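Local structure of leucine-rich repeat protein TpLRR (Treponema pallidum, 6MLX) at residues L197-V200 against L201-V205. The protein is of unknown function but is a secreted, probably periplasmic, leucine-rich repeat protein of the BspA type, a class of solenoid often concerned with binding other proteins. Numbering follows the deposited sequence.
Sequences LPDV and LKRSV
Lys202 runs back along the start of the helix toward Leu197. Its backbone anchors it, Lys202 N donating to Pro198 O at 2.9 Å, almost straight (173°). CB lies near the carbonyl oxygens of Pro198 and Asp199. Lys202 CG comes within 4.0 Å of Leu197 CB, CD passes alongside the Leu197 carbonyl, and Lys202 CE is 3.4 Å from Leu197 O. With Lys202 CG beside the backbone N (chi1 -74°) and the chain extended, lysine's long aliphatic stem suits this path, and Lys202 NZ ends 3.7 Å from Leu197 O. Asp199 OD1, 4.7 Å from Lys202 NZ, is too far for a salt bridge but may still attract it. The leucines supply apolar contact: buried Leu197 CD2 meets Leu201 CD2 at 3.9 Å. Pro198 CD rests on Leu201 CB. In Arg203, itself exposed, the bend at chi3 (-62°) folds the guanidinium back, with Asp199 O and Val200 CA against one face, off toward its rim. Proline is tolerated at the N-cap, where no helix bond needs its N-H, though it offers no side-chain acceptor; the negative charge of Asp199 should suit the positive end of the helix dipole. This is the N-terminal end of helix 199-207, with its N-cap, near the C-terminal end of the leucine-rich repeat solenoid.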
loop_
_atom_site.group_PDB
_atom_site.type_symbol
_atom_site.label_atom_id
_atom_site.label_comp_id
_atom_site.label_asym_id
_atom_site.label_seq_id
_atom_site.Cartn_x
_atom_site.Cartn_y
_atom_site.Cartn_z
ATOM N N LEU A 197 -15.294 6.053 -14.861
ATOM C CA LEU A 197 -15.231 4.716 -15.442
ATOM C C LEU A 197 -15.843 4.715 -16.842
ATOM O O LEU A 197 -16.977 5.182 -17.018
ATOM C CB LEU A 197 -15.958 3.712 -14.551
ATOM C CG LEU A 197 -15.468 3.590 -13.107
ATOM C CD1 LEU A 197 -16.354 2.619 -12.354
ATOM C CD2 LEU A 197 -14.008 3.170 -13.054
ATOM N N PRO A 198 -15.134 4.223 -17.858
ATOM C CA PRO A 198 -15.709 4.168 -19.208
ATOM C C PRO A 198 -16.900 3.220 -19.278
ATOM O O PRO A 198 -17.060 2.302 -18.469
ATOM C CB PRO A 198 -14.553 3.646 -20.070
ATOM C CG PRO A 198 -13.329 3.799 -19.233
ATOM C CD PRO A 198 -13.759 3.709 -17.818
ATOM N N ASP A 199 -17.739 3.444 -20.292
ATOM C CA ASP A 199 -18.965 2.658 -20.416
ATOM C C ASP A 199 -18.677 1.179 -20.627
ATOM O O ASP A 199 -19.369 0.324 -20.060
ATOM C CB ASP A 199 -19.830 3.189 -21.559
ATOM C CG ASP A 199 -20.624 4.403 -21.156
ATOM O OD1 ASP A 199 -21.390 4.317 -20.165
ATOM O OD2 ASP A 199 -20.486 5.440 -21.832
ATOM N N VAL A 200 -17.674 0.847 -21.445
ATOM C CA VAL A 200 -17.363 -0.563 -21.671
ATOM C C VAL A 200 -16.940 -1.222 -20.358
ATOM O O VAL A 200 -17.302 -2.377 -20.073
ATOM C CB VAL A 200 -16.300 -0.712 -22.782
ATOM C CG1 VAL A 200 -14.881 -0.521 -22.250
ATOM C CG2 VAL A 200 -16.447 -2.069 -23.497
ATOM N N LEU A 201 -16.244 -0.469 -19.502
ATOM C CA LEU A 201 -15.865 -1.004 -18.199
ATOM C C LEU A 201 -17.094 -1.226 -17.326
ATOM O O LEU A 201 -17.324 -2.339 -16.838
ATOM C CB LEU A 201 -14.869 -0.070 -17.521
ATOM C CG LEU A 201 -14.374 -0.554 -16.157
ATOM C CD1 LEU A 201 -13.938 -2.026 -16.231
ATOM C CD2 LEU A 201 -13.242 0.331 -15.682
ATOM N N LYS A 202 -17.906 -0.180 -17.139
ATOM C CA LYS A 202 -19.142 -0.294 -16.367
ATOM C C LYS A 202 -19.997 -1.479 -16.817
ATOM O O LYS A 202 -20.591 -2.176 -15.986
ATOM C CB LYS A 202 -19.950 1.000 -16.489
ATOM C CG LYS A 202 -19.424 2.185 -15.712
ATOM C CD LYS A 202 -20.262 3.417 -16.063
ATOM C CE LYS A 202 -19.875 4.637 -15.252
ATOM N NZ LYS A 202 -20.400 5.897 -15.879
ATOM N N ARG A 203 -20.069 -1.732 -18.128
ATOM C CA ARG A 203 -20.888 -2.846 -18.602
ATOM C C ARG A 203 -20.269 -4.189 -18.243
ATOM O O ARG A 203 -20.986 -5.109 -17.836
ATOM C CB ARG A 203 -21.112 -2.756 -20.115
ATOM C CG ARG A 203 -22.111 -1.672 -20.521
ATOM C CD ARG A 203 -22.597 -1.836 -21.961
ATOM N NE ARG A 203 -21.521 -1.739 -22.943
ATOM C CZ ARG A 203 -21.088 -0.596 -23.467
ATOM N NH1 ARG A 203 -21.632 0.558 -23.085
ATOM N NH2 ARG A 203 -20.102 -0.608 -24.361
ATOM N N SER A 204 -18.949 -4.346 -18.407
ATOM C CA SER A 204 -18.384 -5.651 -18.067
ATOM C C SER A 204 -18.428 -5.897 -16.560
ATOM O O SER A 204 -18.536 -7.054 -16.119
ATOM C CB SER A 204 -16.964 -5.791 -18.631
ATOM O OG SER A 204 -16.124 -4.734 -18.222
ATOM N N VAL A 205 -18.439 -4.823 -15.764
ATOM C CA VAL A 205 -18.579 -4.956 -14.317
ATOM C C VAL A 205 -20.007 -5.344 -13.940
ATOM O O VAL A 205 -20.218 -6.208 -13.073
ATOM C CB VAL A 205 -18.140 -3.658 -13.613
ATOM C CG1 VAL A 205 -18.706 -3.592 -12.218
ATOM C CG2 VAL A 205 -16.613 -3.576 -13.549
#